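Local coordinates for protein salicylate 5-hydroxylase, large oxygenase component (Ralstonia sp., PDB 7C8Z) that serves as the oxygenase component that hydroxylates salicylate at the 5-position to give gentisate, using a Rieske [2Fe-2S] cluster and a mononuclear iron, at residues Lys35-Tyr49 against Arg430-Glu442. Residues are numbered along the deposited sequence; the frame is centred on the assembly and turned at random.
Sequences KWPGEGSSRVPFWAY and RGMYDYWRKVMGE
R437 lies flat on the indole of W36, its guanidinium only 8° from parallel and CZ 3.6 Å from the centroid of the five-membered ring, a cation-pi stack extended by CD, which sits over the same face as a CH-pi contact. P37 and P45 cover the opposite face, so the indole is sandwiched between prolines and arginine. With CG of W36 anti to the backbone N (chi1 -175°), the ring reaches in toward the helix, and its CZ3 meets CZ3 of W436 at 3.5 Å.

The loop also bonds that guanidinium. NH1 of R437 donates to G40 O at 3.0 Å, in both the guanidinium and the carbonyl plane, and more weakly to G38 O, while NE turns back to the chain-terminal oxygen, E442 O, at 2.7 Å, with a weaker bond from NH2 to the same atom. Stacked on one face and held by several bonds, the group probably has little freedom to rotate. One turn earlier in the helix, V44 places CG2 over a face of Y433, 3.8 Å from the ring centroid. The hydroxyls of Y433 and Y49 come together where both hydrogen-bond E236. S41 sets its OG against R430 O, modelled too close for the bond to be trusted; the same oxygen accepts D434 N within the helix.

This is structural packing away from both iron sites: the N-terminal loop is laid along the closing helix of the catalytic domain. E442 forms a salt bridge with R57 and W436 NE1 a hydrogen bond with E58, both on helix 52-63; Y433 and W436 rest on K232 of helix 232-238, and the loop's S42, V44 and F46 make backbone hydrogen bonds with I410, T408 and H406.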
loop_
_atom_site.group_PDB
_atom_site.type_symbol
_atom_site.label_atom_id
_atom_site.label_comp_id
_atom_site.label_asym_id
_atom_site.label_seq_id
_atom_site.Cartn_x
_atom_site.Cartn_y
_atom_site.Cartn_z
ATOM N N LYS A 35 -27.857 -14.957 -12.941
ATOM C CA LYS A 35 -28.832 -15.806 -12.279
ATOM C C LYS A 35 -28.154 -17.104 -11.883
ATOM O O LYS A 35 -27.306 -17.614 -12.619
ATOM C CB LYS A 35 -30.052 -16.093 -13.170
ATOM C CG LYS A 35 -31.148 -15.061 -13.029
ATOM C CD LYS A 35 -31.684 -15.051 -11.605
ATOM C CE LYS A 35 -31.506 -13.688 -10.952
ATOM N NZ LYS A 35 -31.558 -13.778 -9.468
ATOM N N TRP A 36 -28.526 -17.629 -10.723
ATOM C CA TRP A 36 -27.850 -18.804 -10.198
ATOM C C TRP A 36 -27.999 -19.974 -11.171
ATOM O O TRP A 36 -29.055 -20.140 -11.793
ATOM C CB TRP A 36 -28.420 -19.163 -8.825
ATOM C CG TRP A 36 -27.715 -20.286 -8.144
ATOM C CD1 TRP A 36 -27.857 -21.616 -8.401
ATOM C CD2 TRP A 36 -26.756 -20.181 -7.085
ATOM N NE1 TRP A 36 -27.045 -22.349 -7.572
ATOM C CE2 TRP A 36 -26.359 -21.493 -6.753
ATOM C CE3 TRP A 36 -26.191 -19.107 -6.388
ATOM C CZ2 TRP A 36 -25.426 -21.761 -5.754
ATOM C CZ3 TRP A 36 -25.263 -19.375 -5.397
ATOM C CH2 TRP A 36 -24.891 -20.692 -5.090
ATOM N N PRO A 37 -26.960 -20.799 -11.332
ATOM C CA PRO A 37 -27.029 -21.904 -12.301
ATOM C C PRO A 37 -27.995 -23.004 -11.885
ATOM O O PRO A 37 -27.593 -24.012 -11.294
ATOM C CB PRO A 37 -25.588 -22.434 -12.363
ATOM C CG PRO A 37 -24.740 -21.504 -11.576
ATOM C CD PRO A 37 -25.587 -20.480 -10.901
ATOM N N GLY A 38 -29.279 -22.807 -12.181
ATOM C CA GLY A 38 -30.287 -23.812 -11.909
ATOM C C GLY A 38 -30.769 -23.812 -10.470
ATOM O O GLY A 38 -30.697 -22.811 -9.746
ATOM N N GLU A 39 -31.270 -24.970 -10.052
ATOM C CA GLU A 39 -31.780 -25.178 -8.707
ATOM C C GLU A 39 -30.792 -26.022 -7.906
ATOM O O GLU A 39 -29.762 -26.474 -8.415
ATOM C CB GLU A 39 -33.155 -25.851 -8.758
ATOM C CG GLU A 39 -34.187 -25.112 -9.595
ATOM C CD GLU A 39 -35.256 -24.452 -8.748
ATOM O OE1 GLU A 39 -35.536 -23.254 -8.964
ATOM O OE2 GLU A 39 -35.818 -25.135 -7.865
ATOM N N GLY A 40 -31.106 -26.219 -6.629
ATOM C CA GLY A 40 -30.157 -26.836 -5.725
ATOM C C GLY A 40 -28.956 -25.943 -5.455
ATOM O O GLY A 40 -28.922 -24.760 -5.798
ATOM N N SER A 41 -27.945 -26.547 -4.826
ATOM C CA SER A 41 -26.743 -25.802 -4.470
ATOM C C SER A 41 -25.496 -26.674 -4.625
ATOM O O SER A 41 -24.599 -26.657 -3.774
ATOM C CB SER A 41 -26.844 -25.258 -3.043
ATOM O OG SER A 41 -26.930 -26.324 -2.111
ATOM N N SER A 42 -25.417 -27.437 -5.716
ATOM C CA SER A 42 -24.236 -28.248 -5.989
ATOM C C SER A 42 -23.254 -27.567 -6.927
ATOM O O SER A 42 -22.198 -28.137 -7.221
ATOM C CB SER A 42 -24.637 -29.606 -6.555
ATOM O OG SER A 42 -25.452 -30.302 -5.633
ATOM N N ARG A 43 -23.572 -26.366 -7.401
ATOM C CA ARG A 43 -22.662 -25.587 -8.233
ATOM C C ARG A 43 -22.792 -24.134 -7.802
ATOM O O ARG A 43 -23.839 -23.514 -8.019
ATOM C CB ARG A 43 -22.975 -25.752 -9.723
ATOM C CG ARG A 43 -23.108 -27.198 -10.194
ATOM C CD ARG A 43 -22.239 -27.487 -11.409
ATOM N NE ARG A 43 -22.035 -28.919 -11.616
ATOM C CZ ARG A 43 -21.837 -29.486 -12.804
ATOM N NH1 ARG A 43 -21.822 -28.741 -13.903
ATOM N NH2 ARG A 43 -21.654 -30.798 -12.897
ATOM N N VAL A 44 -21.744 -23.597 -7.187
ATOM C CA VAL A 44 -21.723 -22.206 -6.743
ATOM C C VAL A 44 -21.059 -21.377 -7.837
ATOM O O VAL A 44 -19.895 -21.639 -8.171
ATOM C CB VAL A 44 -20.976 -22.045 -5.414
ATOM C CG1 VAL A 44 -21.022 -20.603 -4.958
ATOM C CG2 VAL A 44 -21.573 -22.950 -4.358
ATOM N N PRO A 45 -21.737 -20.378 -8.395
ATOM C CA PRO A 45 -21.100 -19.539 -9.412
ATOM C C PRO A 45 -19.981 -18.705 -8.812
ATOM O O PRO A 45 -20.015 -18.325 -7.639
ATOM C CB PRO A 45 -22.245 -18.652 -9.910
ATOM C CG PRO A 45 -23.203 -18.609 -8.770
ATOM C CD PRO A 45 -23.125 -19.964 -8.127
ATOM N N PHE A 46 -18.980 -18.413 -9.645
ATOM C CA PHE A 46 -17.829 -17.657 -9.164
ATOM C C PHE A 46 -18.232 -16.273 -8.673
ATOM O O PHE A 46 -17.644 -15.766 -7.709
ATOM C CB PHE A 46 -16.776 -17.539 -10.268
ATOM C CG PHE A 46 -15.962 -18.788 -10.477
ATOM C CD1 PHE A 46 -16.283 -19.966 -9.821
ATOM C CD2 PHE A 46 -14.874 -18.780 -11.334
ATOM C CE1 PHE A 46 -15.533 -21.112 -10.020
ATOM C CE2 PHE A 46 -14.125 -19.920 -11.534
ATOM C CZ PHE A 46 -14.455 -21.089 -10.876
ATOM N N TRP A 47 -19.244 -15.659 -9.291
ATOM C CA TRP A 47 -19.629 -14.310 -8.891
ATOM C C TRP A 47 -20.258 -14.255 -7.502
ATOM O O TRP A 47 -20.474 -13.151 -6.990
ATOM C CB TRP A 47 -20.569 -13.677 -9.925
ATOM C CG TRP A 47 -21.723 -14.521 -10.356
ATOM C CD1 TRP A 47 -21.801 -15.287 -11.481
ATOM C CD2 TRP A 47 -22.984 -14.658 -9.688
ATOM N NE1 TRP A 47 -23.027 -15.904 -11.550
ATOM C CE2 TRP A 47 -23.772 -15.535 -10.461
ATOM C CE3 TRP A 47 -23.520 -14.131 -8.508
ATOM C CZ2 TRP A 47 -25.067 -15.897 -10.094
ATOM C CZ3 TRP A 47 -24.803 -14.492 -8.145
ATOM C CH2 TRP A 47 -25.565 -15.367 -8.936
ATOM N N ALA A 48 -20.587 -15.399 -6.896
ATOM C CA ALA A 48 -21.000 -15.396 -5.496
ATOM C C ALA A 48 -19.883 -14.928 -4.569
ATOM O O ALA A 48 -20.159 -14.526 -3.431
ATOM C CB ALA A 48 -21.473 -16.789 -5.080
ATOM N N TYR A 49 -18.630 -14.962 -5.029
ATOM C CA TYR A 49 -17.488 -14.532 -4.236
ATOM C C TYR A 49 -16.907 -13.197 -4.677
ATOM O O TYR A 49 -16.053 -12.653 -3.971
ATOM C CB TYR A 49 -16.371 -15.587 -4.284
ATOM C CG TYR A 49 -16.812 -17.002 -3.969
ATOM C CD1 TYR A 49 -16.872 -17.457 -2.659
ATOM C CD2 TYR A 49 -17.155 -17.889 -4.989
ATOM C CE1 TYR A 49 -17.269 -18.748 -2.369
ATOM C CE2 TYR A 49 -17.553 -19.184 -4.707
ATOM C CZ TYR A 49 -17.608 -19.606 -3.395
ATOM O OH TYR A 49 -18.003 -20.891 -3.110
ATOM N N ARG A 430 -22.970 -27.637 0.482
ATOM C CA ARG A 430 -24.235 -27.602 -0.242
ATOM C C ARG A 430 -25.354 -27.064 0.643
ATOM O O ARG A 430 -26.197 -26.284 0.187
ATOM C CB ARG A 430 -24.572 -28.997 -0.773
ATOM C CG ARG A 430 -23.735 -29.372 -1.986
ATOM C CD ARG A 430 -24.104 -30.716 -2.602
ATOM N NE ARG A 430 -24.232 -31.800 -1.634
ATOM C CZ ARG A 430 -23.317 -32.747 -1.468
ATOM N NH1 ARG A 430 -22.203 -32.726 -2.190
ATOM N NH2 ARG A 430 -23.508 -33.710 -0.578
ATOM N N GLY A 431 -25.360 -27.444 1.920
ATOM C CA GLY A 431 -26.344 -26.893 2.833
ATOM C C GLY A 431 -26.107 -25.424 3.121
ATOM O O GLY A 431 -27.055 -24.632 3.193
ATOM N N MET A 432 -24.842 -25.047 3.307
ATOM C CA MET A 432 -24.494 -23.644 3.479
ATOM C C MET A 432 -25.063 -22.809 2.347
ATOM O O MET A 432 -25.698 -21.779 2.575
ATOM C CB MET A 432 -22.971 -23.492 3.555
ATOM C CG MET A 432 -22.474 -22.057 3.574
ATOM S SD MET A 432 -20.695 -21.944 3.859
ATOM C CE MET A 432 -20.292 -20.478 2.922
ATOM N N TYR A 433 -24.881 -23.262 1.111
ATOM C CA TYR A 433 -25.329 -22.443 -0.006
ATOM C C TYR A 433 -26.819 -22.587 -0.295
ATOM O O TYR A 433 -27.405 -21.674 -0.878
ATOM C CB TYR A 433 -24.473 -22.732 -1.233
ATOM C CG TYR A 433 -23.171 -21.985 -1.115
ATOM C CD1 TYR A 433 -23.108 -20.621 -1.387
ATOM C CD2 TYR A 433 -22.019 -22.619 -0.670
ATOM C CE1 TYR A 433 -21.928 -19.919 -1.257
ATOM C CE2 TYR A 433 -20.829 -21.926 -0.538
ATOM C CZ TYR A 433 -20.791 -20.576 -0.832
ATOM O OH TYR A 433 -19.614 -19.879 -0.698
ATOM N N ASP A 434 -27.455 -23.679 0.131
ATOM C CA ASP A 434 -28.914 -23.695 0.190
ATOM C C ASP A 434 -29.423 -22.561 1.078
ATOM O O ASP A 434 -30.265 -21.745 0.663
ATOM C CB ASP A 434 -29.394 -25.059 0.699
ATOM C CG ASP A 434 -30.901 -25.125 0.890
ATOM O OD1 ASP A 434 -31.625 -25.293 -0.113
ATOM O OD2 ASP A 434 -31.359 -25.021 2.048
ATOM N N TYR A 435 -28.895 -22.485 2.304
ATOM C CA TYR A 435 -29.258 -21.399 3.211
ATOM C C TYR A 435 -28.919 -20.040 2.611
ATOM O O TYR A 435 -29.676 -19.073 2.766
ATOM C CB TYR A 435 -28.544 -21.587 4.550
ATOM C CG TYR A 435 -28.896 -20.556 5.597
ATOM C CD1 TYR A 435 -30.059 -20.672 6.342
ATOM C CD2 TYR A 435 -28.063 -19.470 5.846
ATOM C CE1 TYR A 435 -30.387 -19.737 7.300
ATOM C CE2 TYR A 435 -28.387 -18.528 6.807
ATOM C CZ TYR A 435 -29.552 -18.670 7.530
ATOM O OH TYR A 435 -29.899 -17.749 8.490
ATOM N N TRP A 436 -27.778 -19.951 1.926
ATOM C CA TRP A 436 -27.345 -18.697 1.318
ATOM C C TRP A 436 -28.336 -18.227 0.261
ATOM O O TRP A 436 -28.772 -17.069 0.274
ATOM C CB TRP A 436 -25.954 -18.880 0.712
ATOM C CG TRP A 436 -25.310 -17.622 0.219
ATOM C CD1 TRP A 436 -24.490 -16.793 0.922
ATOM C CD2 TRP A 436 -25.412 -17.064 -1.096
ATOM N NE1 TRP A 436 -24.078 -15.748 0.131
ATOM C CE2 TRP A 436 -24.633 -15.889 -1.113
ATOM C CE3 TRP A 436 -26.095 -17.437 -2.259
ATOM C CZ2 TRP A 436 -24.515 -15.086 -2.246
ATOM C CZ3 TRP A 436 -25.977 -16.637 -3.382
ATOM C CH2 TRP A 436 -25.192 -15.477 -3.369
ATOM N N ARG A 437 -28.707 -19.120 -0.661
ATOM C CA ARG A 437 -29.684 -18.767 -1.684
ATOM C C ARG A 437 -30.994 -18.330 -1.054
ATOM O O ARG A 437 -31.596 -17.338 -1.485
ATOM C CB ARG A 437 -29.933 -19.952 -2.619
ATOM C CG ARG A 437 -28.720 -20.440 -3.382
ATOM C CD ARG A 437 -29.140 -21.308 -4.552
ATOM N NE ARG A 437 -29.939 -20.558 -5.518
ATOM C CZ ARG A 437 -30.593 -21.106 -6.535
ATOM N NH1 ARG A 437 -30.547 -22.416 -6.728
ATOM N NH2 ARG A 437 -31.292 -20.341 -7.364
ATOM N N LYS A 438 -31.434 -19.037 -0.008
ATOM C CA LYS A 438 -32.705 -18.689 0.620
ATOM C C LYS A 438 -32.657 -17.305 1.260
ATOM O O LYS A 438 -33.559 -16.482 1.057
ATOM C CB LYS A 438 -33.084 -19.761 1.640
ATOM C CG LYS A 438 -33.502 -21.053 0.975
ATOM C CD LYS A 438 -33.725 -22.174 1.967
ATOM C CE LYS A 438 -34.102 -23.453 1.233
ATOM N NZ LYS A 438 -34.186 -24.614 2.152
ATOM N N VAL A 439 -31.596 -17.015 2.014
ATOM C CA VAL A 439 -31.530 -15.740 2.724
ATOM C C VAL A 439 -31.280 -14.592 1.754
ATOM O O VAL A 439 -31.723 -13.460 1.988
ATOM C CB VAL A 439 -30.465 -15.795 3.837
ATOM C CG1 VAL A 439 -30.312 -14.438 4.504
ATOM C CG2 VAL A 439 -30.838 -16.848 4.872
ATOM N N MET A 440 -30.606 -14.858 0.639
ATOM C CA MET A 440 -30.215 -13.806 -0.286
ATOM C C MET A 440 -31.129 -13.715 -1.498
ATOM O O MET A 440 -30.956 -12.808 -2.320
ATOM C CB MET A 440 -28.770 -14.028 -0.745
ATOM C CG MET A 440 -27.766 -14.065 0.390
ATOM S SD MET A 440 -27.189 -12.416 0.825
ATOM C CE MET A 440 -26.239 -12.005 -0.641
ATOM N N GLY A 441 -32.110 -14.606 -1.617
ATOM C CA GLY A 441 -33.040 -14.548 -2.725
ATOM C C GLY A 441 -32.354 -14.636 -4.072
ATOM O O GLY A 441 -32.542 -13.766 -4.924
ATOM N N GLU A 442 -31.556 -15.678 -4.275
ATOM C CA GLU A 442 -30.837 -15.859 -5.531
ATOM C C GLU A 442 -31.102 -17.239 -6.111
ATOM O O GLU A 442 -31.275 -18.203 -5.368
ATOM C CB GLU A 442 -29.330 -15.657 -5.323
ATOM C CG GLU A 442 -28.925 -14.227 -5.010
ATOM C CD GLU A 442 -28.694 -13.397 -6.258
ATOM O OE1 GLU A 442 -28.435 -13.981 -7.331
ATOM O OE2 GLU A 442 -28.777 -12.154 -6.170
#